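Local coordinates for phosphogluconate dehydrogenase NAD-binding putative C-terminal domain-containing protein (Sinorhizobium meliloti, PDB 4EZB) that is of unknown function but may be an oxidoreductase, with a Rossmann-type domain joined to a helical C-terminal part, at residues A129-A134 against G140-G145; L246-T249 against R255-T258; S215-G220 against G304-L309. All coordinates share one frame; numbering follows the deposited sequence.

Contact 1: A129-A134 against G140-G145; sequences ALAAGA and GSFVEG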
loop_
_atom_site.group_PDB
_atom_site.type_symbol
_atom_site.label_atom_id
_atom_site.label_comp_id
_atom_site.label_asym_id
_atom_site.label_seq_id
_atom_site.Cartn_x
_atom_site.Cartn_y
_atom_site.Cartn_z
ATOM N N ALA A 129 -15.153 -8.562 -22.723
ATOM C CA ALA A 129 -16.596 -8.691 -22.847
ATOM C C ALA A 129 -17.056 -8.396 -24.268
ATOM O O ALA A 129 -17.977 -9.032 -24.763
ATOM C CB ALA A 129 -17.325 -7.804 -21.840
ATOM N N LEU A 130 -16.402 -7.449 -24.926
ATOM C CA LEU A 130 -16.748 -7.131 -26.313
ATOM C C LEU A 130 -16.291 -8.248 -27.266
ATOM O O LEU A 130 -17.020 -8.594 -28.204
ATOM C CB LEU A 130 -16.215 -5.747 -26.718
ATOM C CG LEU A 130 -16.836 -4.563 -25.960
ATOM C CD1 LEU A 130 -15.919 -3.352 -25.989
ATOM C CD2 LEU A 130 -18.208 -4.175 -26.510
ATOM N N ALA A 131 -15.120 -8.844 -26.993
ATOM C CA ALA A 131 -14.608 -9.981 -27.755
ATOM C C ALA A 131 -15.583 -11.142 -27.636
ATOM O O ALA A 131 -15.904 -11.806 -28.620
ATOM C CB ALA A 131 -13.216 -10.390 -27.242
ATOM N N ALA A 132 -16.057 -11.370 -26.414
ATOM C CA ALA A 132 -17.005 -12.441 -26.120
ATOM C C ALA A 132 -18.287 -12.200 -26.900
ATOM O O ALA A 132 -18.910 -13.141 -27.408
ATOM C CB ALA A 132 -17.294 -12.480 -24.628
ATOM N N GLY A 133 -18.676 -10.930 -27.000
ATOM C CA GLY A 133 -19.887 -10.562 -27.720
ATOM C C GLY A 133 -19.796 -10.831 -29.210
ATOM O O GLY A 133 -20.740 -11.360 -29.795
ATOM N N ALA A 134 -18.671 -10.446 -29.832
ATOM C CA ALA A 134 -18.410 -10.773 -31.242
ATOM C C ALA A 134 -18.527 -12.298 -31.509
ATOM O O ALA A 134 -19.304 -12.731 -32.371
ATOM C CB ALA A 134 -17.040 -10.259 -31.658
ATOM N N GLY A 140 -19.530 -20.476 -32.107
ATOM C CA GLY A 140 -18.517 -20.929 -31.159
ATOM C C GLY A 140 -18.692 -20.416 -29.748
ATOM O O GLY A 140 -19.458 -19.487 -29.501
ATOM N N SER A 141 -17.964 -21.045 -28.825
ATOM C CA SER A 141 -17.904 -20.646 -27.423
ATOM C C SER A 141 -16.702 -19.729 -27.185
ATOM O O SER A 141 -15.723 -19.794 -27.918
ATOM C CB SER A 141 -17.749 -21.893 -26.532
ATOM O OG SER A 141 -18.847 -22.781 -26.659
ATOM N N PHE A 142 -16.776 -18.911 -26.141
ATOM C CA PHE A 142 -15.718 -17.982 -25.786
ATOM C C PHE A 142 -15.199 -18.319 -24.386
ATOM O O PHE A 142 -15.990 -18.563 -23.499
ATOM C CB PHE A 142 -16.253 -16.541 -25.808
ATOM C CG PHE A 142 -15.231 -15.497 -25.376
ATOM C CD1 PHE A 142 -14.349 -14.956 -26.290
ATOM C CD2 PHE A 142 -15.167 -15.072 -24.049
ATOM C CE1 PHE A 142 -13.423 -13.978 -25.897
ATOM C CE2 PHE A 142 -14.235 -14.112 -23.635
ATOM C CZ PHE A 142 -13.359 -13.568 -24.562
ATOM N N VAL A 143 -13.881 -18.382 -24.194
ATOM C CA VAL A 143 -13.335 -18.502 -22.844
ATOM C C VAL A 143 -12.368 -17.335 -22.697
ATOM O O VAL A 143 -11.583 -17.053 -23.582
ATOM C CB VAL A 143 -12.621 -19.854 -22.574
ATOM C CG1 VAL A 143 -11.790 -19.793 -21.305
ATOM C CG2 VAL A 143 -13.634 -21.003 -22.456
ATOM N N GLU A 144 -12.413 -16.648 -21.578
ATOM C CA GLU A 144 -11.481 -15.545 -21.425
ATOM C C GLU A 144 -10.213 -16.003 -20.717
ATOM O O GLU A 144 -10.293 -16.581 -19.644
ATOM C CB GLU A 144 -12.160 -14.436 -20.629
ATOM C CG GLU A 144 -11.164 -13.353 -20.245
ATOM C CD GLU A 144 -11.209 -13.002 -18.786
ATOM O OE1 GLU A 144 -10.596 -11.988 -18.430
ATOM O OE2 GLU A 144 -11.855 -13.716 -18.004
ATOM N N GLY A 145 -9.044 -15.747 -21.300
ATOM C CA GLY A 145 -7.791 -16.072 -20.616
ATOM C C GLY A 145 -6.940 -14.864 -20.273
ATOM O O GLY A 145 -7.089 -13.767 -20.858
#

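Contact 2: L246-T249 against R255-T258; sequences LSRT and RRVT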
loop_
_atom_site.group_PDB
_atom_site.type_symbol
_atom_site.label_atom_id
_atom_site.label_comp_id
_atom_site.label_asym_id
_atom_site.label_seq_id
_atom_site.Cartn_x
_atom_site.Cartn_y
_atom_site.Cartn_z
ATOM N N LEU A 246 11.962 -2.038 -5.032
ATOM C CA LEU A 246 12.558 -0.829 -5.539
ATOM C C LEU A 246 13.454 -1.164 -6.741
ATOM O O LEU A 246 13.536 -0.378 -7.674
ATOM C CB LEU A 246 13.354 -0.127 -4.434
ATOM C CG LEU A 246 12.748 1.054 -3.653
ATOM C CD1 LEU A 246 11.233 1.132 -3.672
ATOM C CD2 LEU A 246 13.259 1.062 -2.221
ATOM N N SER A 247 14.101 -2.332 -6.747
ATOM C CA SER A 247 14.916 -2.708 -7.911
ATOM C C SER A 247 14.022 -3.021 -9.109
ATOM O O SER A 247 14.403 -2.792 -10.257
ATOM C CB SER A 247 15.840 -3.871 -7.597
ATOM O OG SER A 247 15.103 -5.059 -7.610
ATOM N N ARG A 248 12.819 -3.506 -8.829
ATOM C CA ARG A 248 11.785 -3.654 -9.827
ATOM C C ARG A 248 11.361 -2.292 -10.417
ATOM O O ARG A 248 11.177 -2.173 -11.633
ATOM C CB ARG A 248 10.576 -4.372 -9.205
ATOM C CG ARG A 248 10.139 -5.621 -9.944
ATOM C CD ARG A 248 11.135 -6.776 -9.865
ATOM N NE ARG A 248 11.116 -7.533 -11.121
ATOM C CZ ARG A 248 10.195 -8.438 -11.460
ATOM N NH1 ARG A 248 9.199 -8.744 -10.628
ATOM N NH2 ARG A 248 10.272 -9.049 -12.639
ATOM N N THR A 249 11.184 -1.282 -9.563
ATOM C CA THR A 249 10.906 0.094 -10.029
ATOM C C THR A 249 12.063 0.630 -10.882
ATOM O O THR A 249 11.832 1.278 -11.907
ATOM C CB THR A 249 10.678 1.085 -8.872
ATOM O OG1 THR A 249 9.812 0.503 -7.895
ATOM C CG2 THR A 249 10.057 2.407 -9.378
ATOM N N ARG A 255 7.146 -0.475 -17.697
ATOM C CA ARG A 255 6.124 -1.521 -17.891
ATOM C C ARG A 255 5.232 -1.772 -16.656
ATOM O O ARG A 255 4.064 -2.144 -16.801
ATOM C CB ARG A 255 6.755 -2.822 -18.408
ATOM C CG ARG A 255 7.516 -2.627 -19.715
ATOM C CD ARG A 255 7.292 -3.770 -20.699
ATOM N NE ARG A 255 7.506 -3.350 -22.090
ATOM C CZ ARG A 255 7.252 -4.099 -23.164
ATOM N NH1 ARG A 255 6.769 -5.330 -23.037
ATOM N NH2 ARG A 255 7.482 -3.615 -24.378
ATOM N N ARG A 256 5.788 -1.562 -15.460
ATOM C CA ARG A 256 5.037 -1.632 -14.191
ATOM C C ARG A 256 3.965 -0.528 -14.060
ATOM O O ARG A 256 2.901 -0.747 -13.450
ATOM C CB ARG A 256 5.994 -1.616 -12.986
ATOM C CG ARG A 256 6.867 -2.866 -12.887
ATOM C CD ARG A 256 7.869 -2.804 -11.743
ATOM N NE ARG A 256 7.261 -3.128 -10.455
ATOM C CZ ARG A 256 7.011 -4.361 -10.003
ATOM N NH1 ARG A 256 7.303 -5.435 -10.730
ATOM N NH2 ARG A 256 6.451 -4.525 -8.805
ATOM N N VAL A 257 4.251 0.643 -14.641
ATOM C CA VAL A 257 3.276 1.735 -14.728
ATOM C C VAL A 257 2.118 1.447 -15.699
ATOM O O VAL A 257 0.980 1.863 -15.441
ATOM C CB VAL A 257 3.963 3.063 -15.097
ATOM C CG1 VAL A 257 2.948 4.131 -15.510
ATOM C CG2 VAL A 257 4.791 3.544 -13.927
ATOM N N THR A 258 2.412 0.763 -16.811
ATOM C CA THR A 258 1.371 0.321 -17.749
ATOM C C THR A 258 0.415 -0.652 -17.060
ATOM O O THR A 258 -0.782 -0.409 -17.029
ATOM C CB THR A 258 1.946 -0.347 -19.015
ATOM O OG1 THR A 258 3.187 0.272 -19.369
ATOM C CG2 THR A 258 0.966 -0.214 -20.174
#

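Contact 3: S215-G220 against G304-L309; sequences SAERAG and GFVPVL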
loop_
_atom_site.group_PDB
_atom_site.type_symbol
_atom_site.label_atom_id
_atom_site.label_comp_id
_atom_site.label_asym_id
_atom_site.label_seq_id
_atom_site.Cartn_x
_atom_site.Cartn_y
_atom_site.Cartn_z
ATOM N N SER A 215 10.490 9.772 1.959
ATOM C CA SER A 215 10.048 10.734 2.958
ATOM C C SER A 215 10.934 10.612 4.173
ATOM O O SER A 215 11.563 11.589 4.619
ATOM C CB SER A 215 8.623 10.387 3.393
ATOM O OG SER A 215 7.684 10.958 2.515
ATOM N N ALA A 216 10.953 9.391 4.701
ATOM C CA ALA A 216 11.777 9.031 5.825
ATOM C C ALA A 216 13.203 9.480 5.624
ATOM O O ALA A 216 13.869 9.970 6.568
ATOM C CB ALA A 216 11.728 7.530 6.042
ATOM N N GLU A 217 13.692 9.284 4.406
ATOM C CA GLU A 217 15.080 9.604 4.090
ATOM C C GLU A 217 15.336 11.102 4.109
ATOM O O GLU A 217 16.371 11.546 4.579
ATOM C CB GLU A 217 15.468 9.030 2.729
ATOM C CG GLU A 217 16.921 9.286 2.351
ATOM C CD GLU A 217 17.919 8.435 3.126
ATOM O OE1 GLU A 217 17.523 7.483 3.836
ATOM O OE2 GLU A 217 19.120 8.720 3.015
ATOM N N ARG A 218 14.388 11.880 3.596
ATOM C CA ARG A 218 14.481 13.328 3.668
ATOM C C ARG A 218 14.407 13.770 5.114
ATOM O O ARG A 218 14.990 14.797 5.477
ATOM C CB ARG A 218 13.365 14.007 2.866
ATOM C CG ARG A 218 13.558 13.945 1.356
ATOM C CD ARG A 218 12.671 14.943 0.619
ATOM N NE ARG A 218 13.035 16.329 0.920
ATOM C CZ ARG A 218 14.191 16.907 0.576
ATOM N NH1 ARG A 218 15.119 16.232 -0.101
ATOM N NH2 ARG A 218 14.426 18.178 0.906
ATOM N N ALA A 219 13.689 13.000 5.938
ATOM C CA ALA A 219 13.624 13.297 7.356
ATOM C C ALA A 219 14.765 12.649 8.190
ATOM O O ALA A 219 14.811 12.821 9.400
ATOM C CB ALA A 219 12.257 12.911 7.906
ATOM N N GLY A 220 15.658 11.894 7.551
ATOM C CA GLY A 220 16.731 11.176 8.263
ATOM C C GLY A 220 16.348 10.061 9.237
ATOM O O GLY A 220 17.080 9.805 10.180
ATOM N N GLY A 304 20.934 1.974 -1.481
ATOM C CA GLY A 304 21.294 2.664 -2.724
ATOM C C GLY A 304 20.204 3.536 -3.323
ATOM O O GLY A 304 20.440 4.713 -3.566
ATOM N N PHE A 305 19.004 2.981 -3.552
ATOM C CA PHE A 305 17.928 3.729 -4.251
ATOM C C PHE A 305 17.332 4.919 -3.473
ATOM O O PHE A 305 16.996 5.977 -4.054
ATOM C CB PHE A 305 16.764 2.799 -4.661
ATOM C CG PHE A 305 17.180 1.583 -5.451
ATOM C CD1 PHE A 305 17.737 1.705 -6.717
ATOM C CD2 PHE A 305 16.985 0.308 -4.934
ATOM C CE1 PHE A 305 18.113 0.576 -7.440
ATOM C CE2 PHE A 305 17.363 -0.821 -5.642
ATOM C CZ PHE A 305 17.933 -0.687 -6.897
ATOM N N VAL A 306 17.150 4.713 -2.170
ATOM C CA VAL A 306 16.369 5.634 -1.359
ATOM C C VAL A 306 16.993 7.032 -1.329
ATOM O O VAL A 306 16.276 8.022 -1.524
ATOM C CB VAL A 306 16.029 5.042 0.042
ATOM C CG1 VAL A 306 15.413 6.093 0.954
ATOM C CG2 VAL A 306 15.036 3.903 -0.101
ATOM N N PRO A 307 18.329 7.133 -1.135
ATOM C CA PRO A 307 18.905 8.498 -1.140
ATOM C C PRO A 307 18.741 9.193 -2.483
ATOM O O PRO A 307 18.576 10.421 -2.551
ATOM C CB PRO A 307 20.378 8.267 -0.803
ATOM C CG PRO A 307 20.358 7.005 -0.004
ATOM C CD PRO A 307 19.286 6.142 -0.619
ATOM N N VAL A 308 18.742 8.399 -3.545
ATOM C CA VAL A 308 18.559 8.957 -4.861
ATOM C C VAL A 308 17.129 9.477 -5.019
ATOM O O VAL A 308 16.948 10.636 -5.411
ATOM C CB VAL A 308 19.000 7.998 -5.982
ATOM C CG1 VAL A 308 18.497 8.493 -7.333
ATOM C CG2 VAL A 308 20.518 7.883 -5.989
ATOM N N LEU A 309 16.138 8.640 -4.692
ATOM C CA LEU A 309 14.725 9.030 -4.694
ATOM C C LEU A 309 14.442 10.215 -3.777
ATOM O O LEU A 309 13.714 11.140 -4.162
ATOM C CB LEU A 309 13.850 7.873 -4.207
ATOM C CG LEU A 309 13.549 6.723 -5.148
ATOM C CD1 LEU A 309 12.704 5.691 -4.410
ATOM C CD2 LEU A 309 12.835 7.245 -6.395
#

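Contact 1: A129-A134 against G140-G145
A131 and A132 are the two residues of helix 125-136 that meet the ring of F142, the third residue of G140-G145. A131 comes first along the helix. Its methyl group points toward the strand, and CB lies 3.8 Å from F142 CE1. It approaches the ring obliquely. A132 makes the larger contact and lies over one face of the ring. Its CB is 3.6 Å from the ring centroid and 21° off the normal, a CH-pi contact. A132 CB reaches F142 CD2 at 3.4 Å. A132 CA takes part as well, 3.5 Å above the plane and over the ring centre. The backbone of the helix therefore rests on the phenyl face together with the methyl group. F142 turns its ring to the helix with CG anti to the backbone N (chi1 177°). No hydrogen bond crosses the contact. Beyond A132 the helix keeps its own bonds, G133 N to A129 O and A134 N to L130 O. Helix 125-136 and strand 141-147 are the second and third elements of a beta-alpha-beta unit that starts with strand 116-119. F142 also touches F117 and D119 of strand 116-119 and I135 of the helix. A131 packs on D119 too, and on T100 and A104 of helix 100-107. V143 packs on V116, and on V162 of strand 159-163.

Contact 2: L246-T249 against R255-T258
R248 and R256 meet within one long bent helix, 238-268, of the helical C-terminal part. The CA atoms of T249 and R256 are 7.4 Å apart, less than seven residues of straight helix would span, so the bend brings the segments together. R256 starts with its CB pointing toward L246-T249. CG lies anti to the carbonyl carbon (chi1 -67°), and the chain runs on to R256 CD, which is 3.4 Å from R248 O. It then bends at chi3. R256 NE lies 3.8 Å from R248 CB. R256 CZ follows. R248 CG is placed over one face of this guanidinium, but closer to R256 NH1 than a normal contact allows, so the exact fit is doubtful. The two arginine side chains cross at about a right angle. Their guanidinium planes are 45° apart. R256 NH2 forms a salt bridge with E206 of helix 190-218, whose OE2 also bonds T249 OG1. With an alanine in place of R256, E206 would probably lose its charged mate and the R248 stem its cover. The charge of E206 is likely to ease the approach of two like charges. At the other tip, R256 NH1 stands 3.8 Å from R248 NH1.

Contact 3: S215-G220 against G304-L309
The carboxylate of E217 has both its contacts with G304-L309 on one side of its plane. V306 CG1 lies on that side, 3.8 Å from E217 OE1. P307 CG lies on it too, 3.7 Å from E217 OE2, and P307 CB is a little farther from the same oxygen. These two proline carbons are the atoms of G304-L309 nearest OE2. The oxygen OE1 has its polar partner just along the chain, a hydrogen bond with T222 OG1. The stem of E217 does the closer packing. Its CB is 3.4 Å from V306 CG1, and CG is 3.8 Å from the same methyl. CG of E217 is anti to the backbone N (chi1 -178°). The bend at chi2 (73°) then turns one side of the carboxylate plane to V306 CG1 and P307 CG. V306 touches E217 with its CG1 branch, while L246 of helix 238-268 packs against V306 from another helix. This is helix-helix packing in the helical C-terminal part, between the end of helix 190-218 and helix 301-312. Helix 190-218 closes in a Schellman motif at G220, which has positive phi; G220 N bonds E217 O at 3.1 Å. Helix 301-312 is kinked at P307, whose N has no hydrogen to give to the turn before. A310 and R311 add to the surface that E217 touches. The same end of helix 190-218 also meets the second subunit: R218 NE bonds F270 O of that subunit, and A219 O bonds its Q190 NE2.

In the fold
Contact 1 belongs to the mixed sheet and its covering helices. Contacts 2 and 3 lie across the chain's centre from it, in the helical part. The centres of contacts 1 and 3 are about 47 Å apart. Contact 2 is the buried one; the other two are partly buried. Contacts 2 and 3 touch: L246 CB lies 3.7 Å from F305 CD2, joining helix 238-268 to helix 301-312. Helix 190-218 serves both, giving E206 near contact 2 and E217 in contact 3. Contact 1 is wholly apolar. Contact 2 sets two like charges beside an outside acid. Contact 3 lays a carboxylate on apolar groups, next to the subunit interface.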